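Beta-N-acetylhexosaminidase from Akkermansia muciniphila hydrolyses terminal non-reducing N-acetyl-D-hexosamine residues from N-acetyl-beta-D-hexosaminides, including N-glycans and chitobiose. Local coordinates of one contact, PDB 6JEB (chain A, 1.50 Å), residues His125-Asp130 and Ile185-Met190, beside the matching contact of the related beta-N-acetylhexosaminidase from Streptomyces plicatus, PDB 1HP4 (chain B, 2.20 Å), residues His192-Asp197 and Val248-Met253. Structure 2 is superposed on structure 1 by the backbone atoms of these residues (RMSD 0.20 Å); each is numbered along its deposited sequence.

Structure 1 (6JEB); sequences HLHLTD and IPEIDM.
Glu187 lies between His125 and His127 where two parallel strands of the TIM barrel, 123-127 and 183-187, lead into the active site. CB of Glu187 packs 3.4 Å and CG 4.0 Å from His125 NE2, and the extended chain brings CD to 3.1 Å from His127 ND1. OE1 accepts from His125 NE2 and His127 ND1, each at 2.7 Å, from opposite faces of the carboxylate; OE2 accepts from Trp307 NE1, and His125 ND1 bonds His396. NE2 of His127 bonds the anti lone pair of Asp130 OD2; OD1 of this active-site aspartate is held by Arg101 and His193. Two residues on, Thr129 OG1 accepts from Asp189 N at 3.0 Å, a water links it to Asp189 O, and CG2 lies 4.1 Å from Ile188 CD1. Ile185 CB rests 4.1 Å from His125 CA.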
loop_
_atom_site.group_PDB
_atom_site.type_symbol
_atom_site.label_atom_id
_atom_site.label_comp_id
_atom_site.label_asym_id
_atom_site.label_seq_id
_atom_site.Cartn_x
_atom_site.Cartn_y
_atom_site.Cartn_z
ATOM N N HIS A 125 1.959 -1.100 3.345
ATOM C CA HIS A 125 2.287 0.281 3.667
ATOM C C HIS A 125 1.263 0.776 4.687
ATOM O O HIS A 125 0.053 0.617 4.487
ATOM C CB HIS A 125 2.261 1.036 2.327
ATOM C CG HIS A 125 2.199 2.531 2.396
ATOM N ND1 HIS A 125 1.937 3.282 1.269
ATOM C CD2 HIS A 125 2.338 3.415 3.416
ATOM C CE1 HIS A 125 1.911 4.564 1.592
ATOM N NE2 HIS A 125 2.150 4.671 2.887
ATOM N N LEU A 126 1.755 1.299 5.815
ATOM C CA LEU A 126 0.902 1.793 6.900
ATOM C C LEU A 126 0.858 3.318 6.856
ATOM O O LEU A 126 1.856 3.983 7.161
ATOM C CB LEU A 126 1.437 1.351 8.261
ATOM C CG LEU A 126 1.697 -0.138 8.465
ATOM C CD1 LEU A 126 2.286 -0.383 9.857
ATOM C CD2 LEU A 126 0.418 -0.943 8.252
ATOM N N HIS A 127 -0.306 3.872 6.525
ATOM C CA HIS A 127 -0.498 5.321 6.574
ATOM C C HIS A 127 -0.848 5.643 8.023
ATOM O O HIS A 127 -2.012 5.620 8.429
ATOM C CB HIS A 127 -1.594 5.751 5.606
ATOM C CG HIS A 127 -1.678 7.230 5.418
ATOM N ND1 HIS A 127 -0.821 7.928 4.592
ATOM C CD2 HIS A 127 -2.518 8.150 5.953
ATOM C CE1 HIS A 127 -1.126 9.213 4.629
ATOM N NE2 HIS A 127 -2.153 9.374 5.447
ATOM N N LEU A 128 0.187 5.898 8.826
ATOM C CA LEU A 128 0.045 5.952 10.278
ATOM C C LEU A 128 -0.413 7.309 10.795
ATOM O O LEU A 128 -0.856 7.394 11.951
ATOM C CB LEU A 128 1.381 5.603 10.940
ATOM C CG LEU A 128 1.819 4.138 10.823
ATOM C CD1 LEU A 128 3.314 3.997 11.106
ATOM C CD2 LEU A 128 1.022 3.248 11.773
ATOM N N THR A 129 -0.266 8.371 9.997
ATOM C CA THR A 129 -0.480 9.732 10.471
ATOM C C THR A 129 -1.250 10.533 9.432
ATOM O O THR A 129 -1.006 10.406 8.229
ATOM C CB THR A 129 0.856 10.446 10.783
ATOM O OG1 THR A 129 1.534 10.766 9.564
ATOM C CG2 THR A 129 1.773 9.572 11.636
ATOM N N ASP A 130 -2.175 11.366 9.898
ATOM C CA ASP A 130 -2.878 12.273 8.998
ATOM C C ASP A 130 -3.575 13.352 9.823
ATOM O O ASP A 130 -3.215 13.595 10.982
ATOM C CB ASP A 130 -3.832 11.502 8.067
ATOM C CG ASP A 130 -3.993 12.192 6.723
ATOM O OD1 ASP A 130 -4.681 13.237 6.674
ATOM O OD2 ASP A 130 -3.398 11.716 5.723
ATOM N N ILE A 185 6.034 -1.045 5.400
ATOM C CA ILE A 185 6.541 0.287 5.079
ATOM C C ILE A 185 5.750 1.309 5.888
ATOM O O ILE A 185 4.579 1.564 5.568
ATOM C CB ILE A 185 6.346 0.590 3.584
ATOM C CG1 ILE A 185 6.826 -0.576 2.698
ATOM C CG2 ILE A 185 7.002 1.922 3.224
ATOM C CD1 ILE A 185 8.286 -0.930 2.874
ATOM N N PRO A 186 6.332 1.927 6.913
ATOM C CA PRO A 186 5.606 2.969 7.659
ATOM C C PRO A 186 5.631 4.296 6.910
ATOM O O PRO A 186 6.624 4.647 6.264
ATOM C CB PRO A 186 6.409 3.084 8.960
ATOM C CG PRO A 186 7.852 2.777 8.497
ATOM C CD PRO A 186 7.692 1.688 7.441
ATOM N N GLU A 187 4.529 5.047 7.002
ATOM C CA GLU A 187 4.469 6.400 6.452
ATOM C C GLU A 187 4.236 7.402 7.572
ATOM O O GLU A 187 3.260 7.283 8.327
ATOM C CB GLU A 187 3.383 6.569 5.383
ATOM C CG GLU A 187 3.342 7.988 4.808
ATOM C CD GLU A 187 2.194 8.214 3.846
ATOM O OE1 GLU A 187 1.529 7.228 3.443
ATOM O OE2 GLU A 187 1.954 9.387 3.493
ATOM N N ILE A 188 5.135 8.373 7.673
ATOM C CA ILE A 188 4.965 9.553 8.514
ATOM C C ILE A 188 4.772 10.708 7.542
ATOM O O ILE A 188 5.742 11.214 6.962
ATOM C CB ILE A 188 6.172 9.791 9.430
ATOM C CG1 ILE A 188 6.582 8.501 10.157
ATOM C CG2 ILE A 188 5.883 10.929 10.416
ATOM C CD1 ILE A 188 5.514 7.915 11.070
ATOM N N ASP A 189 3.523 11.114 7.326
ATOM C CA ASP A 189 3.237 12.088 6.279
ATOM C C ASP A 189 3.688 13.484 6.728
ATOM O O ASP A 189 3.344 13.947 7.823
ATOM C CB ASP A 189 1.743 12.044 5.940
ATOM C CG ASP A 189 1.411 12.681 4.596
ATOM O OD1 ASP A 189 2.206 13.509 4.101
ATOM O OD2 ASP A 189 0.325 12.355 4.046
ATOM N N MET A 190 4.494 14.143 5.898
ATOM C CA MET A 190 5.005 15.473 6.201
ATOM C C MET A 190 5.291 16.177 4.885
ATOM O O MET A 190 5.523 15.517 3.866
ATOM C CB MET A 190 6.291 15.373 7.027
ATOM C CG MET A 190 7.372 14.552 6.355
ATOM S SD MET A 190 8.809 14.308 7.410
ATOM C CE MET A 190 8.241 12.995 8.455
HETATM O O HOH W 1 0.849 8.552 7.219
HETATM O O HOH W 2 0.922 13.286 9.044
#

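Structure 2 (1HP4); sequences HLHLSD and VPEIDM.
Between the rings of His192 and His194 stands Glu250. Its CB packs 3.3 Å and its CG 3.9 Å from His192 NE2, and the extended chain brings CD to 3.1 Å from His194 ND1. OE1 accepts from His192 NE2 and His194 ND1, both at 2.7 Å, from opposite faces of the carboxylate; OE2 accepts from Trp350 NE1, and His192 ND1 bonds Glu444. NE2 of His194 bonds the anti lone pair of Asp197 OD2, whose partner oxygen OD1 is held by Arg168 and His256, an arrangement consistent with a family 20 active site. Further along the chain, Ser196 OG lies 3.4 Å from Asp252 N and 3.8 Å from Ile251 CD1, and a water links it to Asp252 O. Val248 fits against the first histidine, its CB 4.1 Å from His192 CA.

Structure 1 against structure 2
The link between Thr129(A) OG1 and Asp189(A) N, a 3.0 Å hydrogen bond, is kept as a close polar pair, Ser196(B) OG and Asp252(B) N being 3.4 Å apart. The two hydroxyl oxygens nearly coincide, 0.6 Å apart after superposition, and the water beside each stands at the same place. The histidine-carboxylate bonds are kept: Glu187(A) OE1 and Glu250(B) OE1 each accept from both histidines, and His127(A) and His194(B) each donate to the aspartate, Asp130(A) or Asp197(B). These side chains hold their positions.

In the packing, CG2 of Thr129(A) has no counterpart in Ser196(B), so the methyl that meets CD1 of Ile188(A) is absent. The neighbouring isoleucine is placed differently: CD1 of Ile188(A) and CD1 of Ile251(B) are 1.4 Å apart after superposition, within the same rotamer. The shift combines small turns with a move of CB and may go with the absence of that methyl; Ile251(B) still touches Ser196(B) and Leu195(B), as Ile188(A) touches Thr129(A) and Leu128(A).

At the other exchange, CG2 of Ile185(A) falls on CG1 of Val248(B), 0.1 Å apart, and CG1 of Ile185(A) near CG2 of Val248(B), 0.5 Å apart. Both branches at CB are thus retained, and each CB keeps its contact with CA of His125(A) or His192(B).

Structure 2 (1HP4)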
loop_
_atom_site.group_PDB
_atom_site.type_symbol
_atom_site.label_atom_id
_atom_site.label_comp_id
_atom_site.label_asym_id
_atom_site.label_seq_id
_atom_site.Cartn_x
_atom_site.Cartn_y
_atom_site.Cartn_z
ATOM N N HIS B 192 2.144 -1.097 3.268
ATOM C CA HIS B 192 2.357 0.323 3.520
ATOM C C HIS B 192 1.295 0.774 4.525
ATOM O O HIS B 192 0.101 0.674 4.256
ATOM C CB HIS B 192 2.223 1.080 2.184
ATOM C CG HIS B 192 2.258 2.573 2.302
ATOM N ND1 HIS B 192 1.889 3.401 1.261
ATOM C CD2 HIS B 192 2.584 3.389 3.333
ATOM C CE1 HIS B 192 1.980 4.661 1.649
ATOM N NE2 HIS B 192 2.400 4.681 2.902
ATOM N N LEU B 193 1.731 1.255 5.687
ATOM C CA LEU B 193 0.803 1.718 6.716
ATOM C C LEU B 193 0.839 3.236 6.839
ATOM O O LEU B 193 1.874 3.813 7.179
ATOM C CB LEU B 193 1.144 1.091 8.075
ATOM C CG LEU B 193 1.010 -0.427 8.221
ATOM C CD1 LEU B 193 1.458 -0.856 9.618
ATOM C CD2 LEU B 193 -0.444 -0.833 7.977
ATOM N N HIS B 194 -0.293 3.875 6.555
ATOM C CA HIS B 194 -0.415 5.331 6.641
ATOM C C HIS B 194 -0.755 5.611 8.105
ATOM O O HIS B 194 -1.930 5.683 8.479
ATOM C CB HIS B 194 -1.546 5.804 5.727
ATOM C CG HIS B 194 -1.566 7.282 5.490
ATOM N ND1 HIS B 194 -0.675 7.916 4.650
ATOM C CD2 HIS B 194 -2.383 8.250 5.969
ATOM C CE1 HIS B 194 -0.945 9.209 4.619
ATOM N NE2 HIS B 194 -1.977 9.438 5.412
ATOM N N LEU B 195 0.295 5.768 8.913
ATOM C CA LEU B 195 0.197 5.970 10.361
ATOM C C LEU B 195 -0.202 7.339 10.898
ATOM O O LEU B 195 -0.498 7.472 12.089
ATOM C CB LEU B 195 1.522 5.560 11.015
ATOM C CG LEU B 195 1.936 4.098 10.827
ATOM C CD1 LEU B 195 3.346 3.886 11.377
ATOM C CD2 LEU B 195 0.926 3.188 11.528
ATOM N N SER B 196 -0.192 8.363 10.055
ATOM C CA SER B 196 -0.571 9.682 10.536
ATOM C C SER B 196 -1.170 10.540 9.442
ATOM O O SER B 196 -0.842 10.394 8.263
ATOM C CB SER B 196 0.637 10.403 11.139
ATOM O OG SER B 196 1.557 10.779 10.133
ATOM N N ASP B 197 -2.057 11.438 9.850
ATOM C CA ASP B 197 -2.709 12.342 8.921
ATOM C C ASP B 197 -3.381 13.434 9.743
ATOM O O ASP B 197 -3.035 13.642 10.908
ATOM C CB ASP B 197 -3.734 11.585 8.067
ATOM C CG ASP B 197 -3.942 12.225 6.706
ATOM O OD1 ASP B 197 -4.516 13.333 6.642
ATOM O OD2 ASP B 197 -3.520 11.624 5.696
ATOM N N VAL B 248 6.097 -1.004 5.469
ATOM C CA VAL B 248 6.610 0.299 5.067
ATOM C C VAL B 248 5.736 1.322 5.792
ATOM O O VAL B 248 4.607 1.598 5.376
ATOM C CB VAL B 248 6.485 0.496 3.536
ATOM C CG1 VAL B 248 6.967 1.884 3.142
ATOM C CG2 VAL B 248 7.299 -0.570 2.806
ATOM N N PRO B 249 6.234 1.874 6.909
ATOM C CA PRO B 249 5.471 2.864 7.677
ATOM C C PRO B 249 5.550 4.249 7.047
ATOM O O PRO B 249 6.566 4.606 6.441
ATOM C CB PRO B 249 6.142 2.821 9.042
ATOM C CG PRO B 249 7.589 2.624 8.663
ATOM C CD PRO B 249 7.493 1.535 7.599
ATOM N N GLU B 250 4.480 5.024 7.191
ATOM C CA GLU B 250 4.456 6.375 6.647
ATOM C C GLU B 250 4.027 7.403 7.678
ATOM O O GLU B 250 3.023 7.228 8.370
ATOM C CB GLU B 250 3.498 6.491 5.450
ATOM C CG GLU B 250 3.541 7.885 4.768
ATOM C CD GLU B 250 2.341 8.164 3.870
ATOM O OE1 GLU B 250 1.670 7.201 3.442
ATOM O OE2 GLU B 250 2.077 9.351 3.581
ATOM N N ILE B 251 4.823 8.461 7.785
ATOM C CA ILE B 251 4.518 9.592 8.647
ATOM C C ILE B 251 4.513 10.716 7.616
ATOM O O ILE B 251 5.565 11.189 7.192
ATOM C CB ILE B 251 5.611 9.859 9.700
ATOM C CG1 ILE B 251 5.630 8.732 10.736
ATOM C CG2 ILE B 251 5.343 11.195 10.390
ATOM C CD1 ILE B 251 4.333 8.586 11.521
ATOM N N ASP B 252 3.318 11.104 7.188
ATOM C CA ASP B 252 3.149 12.137 6.174
ATOM C C ASP B 252 3.634 13.510 6.636
ATOM O O ASP B 252 3.294 13.963 7.732
ATOM C CB ASP B 252 1.670 12.223 5.784
ATOM C CG ASP B 252 1.466 12.642 4.339
ATOM O OD1 ASP B 252 2.364 13.296 3.763
ATOM O OD2 ASP B 252 0.390 12.326 3.786
ATOM N N MET B 253 4.425 14.168 5.791
ATOM C CA MET B 253 4.951 15.502 6.095
ATOM C C MET B 253 5.368 16.195 4.796
ATOM O O MET B 253 5.700 15.527 3.815
ATOM C CB MET B 253 6.153 15.391 7.038
ATOM C CG MET B 253 7.270 14.493 6.528
ATOM S SD MET B 253 8.660 14.347 7.688
ATOM C CE MET B 253 8.013 13.099 8.839
HETATM O O HOH W 3 0.939 8.736 7.146
HETATM O O HOH W 4 1.302 13.291 9.483
HETATM O O HOH W 5 -2.430 11.650 3.049
#